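Local coordinates for kcn28 (Kitasatospora, PDB 6J31), which has the two-domain GT-B fold, is related to erythromycin biosynthesis protein CIII, and binds (2E,2'E)-3,3'-(1,2-phenylene)di(prop-2-enoic acid) in a pocket, at residues Leu22-Arg34 / Thr383-Pro395. Residues are numbered along the deposited sequence; the frame is centred on the assembly and turned at random.
Sequences LELIRELVARGHR and TMRAADLIERQLP
R31, just past helix 22-30, lays its guanidinium flat against helix 383-391, with A387 CB over the centre of one face, 3.4 Å from R31 CZ. Three carboxylates gather round the edge of the guanidinium. R31 NE makes an almost straight bond to E27 OE2, one turn back in helix 22-30, meeting the anti lone pair. R31 NH1 serves two acceptors: D388 OD1 at 2.5 Å, met nearly along its C-O axis, and E391 OE1 at 2.9 Å, which it approaches from above the carboxylate plane. The three acids fix the rotation of the guanidinium, while M384 SD takes a weak bond from R31 NH2. E391 bridges two partners, since its OE2 accepts H33 NE2 at 2.5 Å through the anti lone pair, the imidazole standing almost perpendicular to the carboxylate (83°). L394 CD1 closes on the same ring, 3.3 Å from H33 CE1.

The layer beneath is apolar. With chi1 at 175°, L24 swings CG opposite its amide nitrogen and sets its methyls among T383, A386, A387 and I390 as a knob into a hole; its CD2 meets I390 CD1 tip to tip at 3.9 Å. L28 reaches the same I390 methyl at about a right angle. T383 turns CG2 to E27 CB, and its hydroxyl bonds the L212 carbonyl.

The helices cross at -58°, their axes 9.4 Å apart. The chain's last helix packs back on the N-terminal domain of the GT-B fold, where L28 and I390 both rest on L105 of strand 103-107 and H33 and L394 on I7 of strand 6-10.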
loop_
_atom_site.group_PDB
_atom_site.type_symbol
_atom_site.label_atom_id
_atom_site.label_comp_id
_atom_site.label_asym_id
_atom_site.label_seq_id
_atom_site.Cartn_x
_atom_site.Cartn_y
_atom_site.Cartn_z
ATOM N N LEU A 22 7.919 6.174 -5.009
ATOM C CA LEU A 22 8.305 7.209 -5.973
ATOM C C LEU A 22 9.339 8.165 -5.391
ATOM O O LEU A 22 10.341 8.483 -6.044
ATOM C CB LEU A 22 7.092 7.995 -6.485
ATOM C CG LEU A 22 6.190 7.440 -7.598
ATOM C CD1 LEU A 22 6.570 6.031 -8.047
ATOM C CD2 LEU A 22 4.713 7.551 -7.259
ATOM N N GLU A 23 9.110 8.647 -4.169
ATOM C CA GLU A 23 10.052 9.593 -3.584
ATOM C C GLU A 23 11.392 8.938 -3.292
ATOM O O GLU A 23 12.430 9.610 -3.336
ATOM C CB GLU A 23 9.467 10.211 -2.317
ATOM C CG GLU A 23 8.272 11.120 -2.581
ATOM C CD GLU A 23 8.514 12.092 -3.722
ATOM O OE1 GLU A 23 9.594 12.726 -3.756
ATOM O OE2 GLU A 23 7.620 12.221 -4.586
ATOM N N LEU A 24 11.396 7.638 -2.993
ATOM C CA LEU A 24 12.663 6.940 -2.819
ATOM C C LEU A 24 13.444 6.891 -4.129
ATOM O O LEU A 24 14.652 7.156 -4.148
ATOM C CB LEU A 24 12.414 5.533 -2.273
ATOM C CG LEU A 24 13.626 4.609 -2.129
ATOM C CD1 LEU A 24 14.687 5.294 -1.294
ATOM C CD2 LEU A 24 13.220 3.295 -1.481
ATOM N N ILE A 25 12.767 6.575 -5.237
ATOM C CA ILE A 25 13.446 6.528 -6.530
ATOM C C ILE A 25 13.923 7.916 -6.930
ATOM O O ILE A 25 15.040 8.084 -7.436
ATOM C CB ILE A 25 12.525 5.927 -7.608
ATOM C CG1 ILE A 25 11.976 4.569 -7.163
ATOM C CG2 ILE A 25 13.285 5.790 -8.914
ATOM C CD1 ILE A 25 13.049 3.531 -6.935
ATOM N N ARG A 26 13.087 8.931 -6.703
ATOM C CA ARG A 26 13.474 10.304 -6.998
ATOM C C ARG A 26 14.720 10.704 -6.218
ATOM O O ARG A 26 15.606 11.381 -6.753
ATOM C CB ARG A 26 12.316 11.243 -6.679
ATOM C CG ARG A 26 12.430 12.603 -7.321
ATOM C CD ARG A 26 11.475 13.596 -6.679
ATOM N NE ARG A 26 10.095 13.118 -6.706
ATOM C CZ ARG A 26 9.352 13.028 -7.803
ATOM N NH1 ARG A 26 9.852 13.366 -8.983
ATOM N NH2 ARG A 26 8.105 12.586 -7.720
ATOM N N GLU A 27 14.804 10.297 -4.947
ATOM C CA GLU A 27 15.977 10.614 -4.140
ATOM C C GLU A 27 17.225 9.917 -4.667
ATOM O O GLU A 27 18.307 10.514 -4.698
ATOM C CB GLU A 27 15.733 10.231 -2.679
ATOM C CG GLU A 27 16.973 10.344 -1.795
ATOM C CD GLU A 27 17.488 11.770 -1.656
ATOM O OE1 GLU A 27 16.702 12.722 -1.865
ATOM O OE2 GLU A 27 18.691 11.937 -1.358
ATOM N N LEU A 28 17.102 8.648 -5.066
ATOM C CA LEU A 28 18.255 7.935 -5.609
ATOM C C LEU A 28 18.735 8.577 -6.903
ATOM O O LEU A 28 19.944 8.682 -7.141
ATOM C CB LEU A 28 17.900 6.465 -5.833
ATOM C CG LEU A 28 17.612 5.667 -4.559
ATOM C CD1 LEU A 28 17.025 4.303 -4.886
ATOM C CD2 LEU A 28 18.881 5.527 -3.712
ATOM N N VAL A 29 17.800 9.039 -7.735
ATOM C CA VAL A 29 18.176 9.754 -8.951
ATOM C C VAL A 29 18.866 11.061 -8.597
ATOM O O VAL A 29 19.905 11.409 -9.172
ATOM C CB VAL A 29 16.934 9.994 -9.830
ATOM C CG1 VAL A 29 17.243 10.997 -10.926
ATOM C CG2 VAL A 29 16.435 8.682 -10.413
ATOM N N ALA A 30 18.315 11.791 -7.624
ATOM C CA ALA A 30 18.894 13.061 -7.210
ATOM C C ALA A 30 20.300 12.900 -6.650
ATOM O O ALA A 30 21.081 13.854 -6.691
ATOM C CB ALA A 30 17.994 13.732 -6.172
ATOM N N ARG A 31 20.647 11.721 -6.143
ATOM C CA ARG A 31 21.983 11.487 -5.615
ATOM C C ARG A 31 22.992 11.147 -6.700
ATOM O O ARG A 31 24.128 10.787 -6.376
ATOM C CB ARG A 31 21.949 10.370 -4.571
ATOM C CG ARG A 31 21.165 10.743 -3.324
ATOM C CD ARG A 31 21.367 9.746 -2.204
ATOM N NE ARG A 31 20.512 10.072 -1.070
ATOM C CZ ARG A 31 20.633 9.533 0.137
ATOM N NH1 ARG A 31 21.574 8.627 0.364
ATOM N NH2 ARG A 31 19.808 9.891 1.114
ATOM N N GLY A 32 22.602 11.247 -7.969
ATOM C CA GLY A 32 23.512 11.031 -9.075
ATOM C C GLY A 32 23.613 9.613 -9.589
ATOM O O GLY A 32 24.488 9.341 -10.419
ATOM N N HIS A 33 22.764 8.702 -9.127
ATOM C CA HIS A 33 22.817 7.330 -9.606
ATOM C C HIS A 33 22.029 7.169 -10.901
ATOM O O HIS A 33 21.077 7.903 -11.182
ATOM C CB HIS A 33 22.253 6.364 -8.566
ATOM C CG HIS A 33 22.997 6.365 -7.271
ATOM N ND1 HIS A 33 24.305 5.948 -7.166
ATOM C CD2 HIS A 33 22.611 6.714 -6.022
ATOM C CE1 HIS A 33 24.698 6.053 -5.910
ATOM N NE2 HIS A 33 23.687 6.510 -5.193
ATOM N N ARG A 34 22.407 6.158 -11.673
ATOM C CA ARG A 34 21.616 5.753 -12.828
ATOM C C ARG A 34 20.580 4.747 -12.348
ATOM O O ARG A 34 20.928 3.636 -11.933
ATOM C CB ARG A 34 22.487 5.154 -13.927
ATOM C CG ARG A 34 21.648 4.684 -15.099
ATOM C CD ARG A 34 22.388 3.729 -16.008
ATOM N NE ARG A 34 21.515 3.244 -17.071
ATOM C CZ ARG A 34 21.681 2.084 -17.689
ATOM N NH1 ARG A 34 22.705 1.304 -17.367
ATOM N NH2 ARG A 34 20.838 1.710 -18.639
ATOM N N THR A 383 12.757 8.479 3.657
ATOM C CA THR A 383 13.429 8.419 2.361
ATOM C C THR A 383 14.943 8.386 2.509
ATOM O O THR A 383 15.626 7.580 1.864
ATOM C CB THR A 383 13.008 9.619 1.510
ATOM O OG1 THR A 383 11.595 9.582 1.289
ATOM C CG2 THR A 383 13.726 9.612 0.178
ATOM N N MET A 384 15.489 9.267 3.348
ATOM C CA MET A 384 16.939 9.383 3.441
ATOM C C MET A 384 17.558 8.117 4.015
ATOM O O MET A 384 18.613 7.672 3.547
ATOM C CB MET A 384 17.318 10.602 4.283
ATOM C CG MET A 384 16.783 11.911 3.718
ATOM S SD MET A 384 17.396 12.293 2.064
ATOM C CE MET A 384 16.179 13.500 1.542
ATOM N N ARG A 385 16.923 7.515 5.023
ATOM C CA ARG A 385 17.470 6.275 5.566
ATOM C C ARG A 385 17.380 5.143 4.547
ATOM O O ARG A 385 18.316 4.348 4.413
ATOM C CB ARG A 385 16.764 5.892 6.864
ATOM C CG ARG A 385 17.432 4.715 7.557
ATOM C CD ARG A 385 16.625 4.175 8.718
ATOM N NE ARG A 385 17.307 3.038 9.327
ATOM C CZ ARG A 385 16.788 2.270 10.279
ATOM N NH1 ARG A 385 15.572 2.518 10.753
ATOM N NH2 ARG A 385 17.486 1.251 10.762
ATOM N N ALA A 386 16.264 5.064 3.815
ATOM C CA ALA A 386 16.115 4.022 2.804
ATOM C C ALA A 386 17.163 4.165 1.706
ATOM O O ALA A 386 17.782 3.175 1.294
ATOM C CB ALA A 386 14.709 4.064 2.213
ATOM N N ALA A 387 17.395 5.394 1.241
ATOM C CA ALA A 387 18.419 5.613 0.227
ATOM C C ALA A 387 19.807 5.272 0.760
ATOM O O ALA A 387 20.625 4.680 0.047
ATOM C CB ALA A 387 18.366 7.058 -0.267
ATOM N N ASP A 388 20.093 5.631 2.016
ATOM C CA ASP A 388 21.396 5.307 2.594
ATOM C C ASP A 388 21.609 3.799 2.673
ATOM O O ASP A 388 22.711 3.307 2.403
ATOM C CB ASP A 388 21.541 5.938 3.977
ATOM C CG ASP A 388 21.606 7.454 3.925
ATOM O OD1 ASP A 388 21.759 8.014 2.816
ATOM O OD2 ASP A 388 21.508 8.085 4.998
ATOM N N LEU A 389 20.568 3.048 3.044
ATOM C CA LEU A 389 20.700 1.597 3.128
ATOM C C LEU A 389 20.937 0.975 1.756
ATOM O O LEU A 389 21.711 0.019 1.626
ATOM C CB LEU A 389 19.462 0.993 3.788
ATOM C CG LEU A 389 19.364 1.240 5.292
ATOM C CD1 LEU A 389 18.108 0.598 5.861
ATOM C CD2 LEU A 389 20.613 0.716 5.984
ATOM N N ILE A 390 20.278 1.501 0.724
ATOM C CA ILE A 390 20.476 0.989 -0.628
ATOM C C ILE A 390 21.896 1.273 -1.103
ATOM O O ILE A 390 22.530 0.434 -1.757
ATOM C CB ILE A 390 19.425 1.588 -1.579
ATOM C CG1 ILE A 390 18.035 1.052 -1.238
ATOM C CG2 ILE A 390 19.769 1.269 -3.027
ATOM C CD1 ILE A 390 16.900 1.944 -1.703
ATOM N N GLU A 391 22.416 2.459 -0.793
ATOM C CA GLU A 391 23.768 2.800 -1.212
ATOM C C GLU A 391 24.826 1.919 -0.555
ATOM O O GLU A 391 25.913 1.767 -1.120
ATOM C CB GLU A 391 24.037 4.279 -0.937
ATOM C CG GLU A 391 23.388 5.182 -1.974
ATOM C CD GLU A 391 23.701 6.648 -1.775
ATOM O OE1 GLU A 391 23.882 7.081 -0.617
ATOM O OE2 GLU A 391 23.790 7.363 -2.794
ATOM N N ARG A 392 24.531 1.329 0.611
ATOM C CA ARG A 392 25.467 0.396 1.240
ATOM C C ARG A 392 25.682 -0.839 0.381
ATOM O O ARG A 392 26.721 -1.502 0.494
ATOM C CB ARG A 392 24.950 -0.033 2.619
ATOM C CG ARG A 392 24.969 1.038 3.701
ATOM C CD ARG A 392 26.352 1.298 4.289
ATOM N NE ARG A 392 26.941 0.098 4.872
ATOM C CZ ARG A 392 28.219 -0.027 5.224
ATOM N NH1 ARG A 392 29.069 0.979 5.059
ATOM N NH2 ARG A 392 28.653 -1.174 5.739
ATOM N N GLN A 393 24.706 -1.176 -0.466
ATOM C CA GLN A 393 24.811 -2.320 -1.361
ATOM C C GLN A 393 25.567 -2.006 -2.646
ATOM O O GLN A 393 25.882 -2.933 -3.400
ATOM C CB GLN A 393 23.416 -2.841 -1.713
ATOM C CG GLN A 393 22.702 -3.517 -0.560
ATOM C CD GLN A 393 23.546 -4.594 0.080
ATOM O OE1 GLN A 393 24.140 -5.422 -0.609
ATOM N NE2 GLN A 393 23.620 -4.578 1.406
ATOM N N LEU A 394 25.859 -0.733 -2.920
ATOM C CA LEU A 394 26.605 -0.383 -4.119
ATOM C C LEU A 394 28.104 -0.574 -3.904
ATOM O O LEU A 394 28.607 -0.405 -2.790
ATOM C CB LEU A 394 26.322 1.059 -4.523
ATOM C CG LEU A 394 24.853 1.383 -4.788
ATOM C CD1 LEU A 394 24.704 2.804 -5.282
ATOM C CD2 LEU A 394 24.261 0.399 -5.786
ATOM N N PRO A 395 28.844 -0.928 -4.966
ATOM C CA PRO A 395 30.290 -1.149 -4.866
ATOM C C PRO A 395 31.059 0.138 -4.588
ATOM O O PRO A 395 30.490 1.216 -4.773
ATOM C CB PRO A 395 30.652 -1.710 -6.245
ATOM C CG PRO A 395 29.585 -1.190 -7.151
ATOM C CD PRO A 395 28.340 -1.211 -6.321
#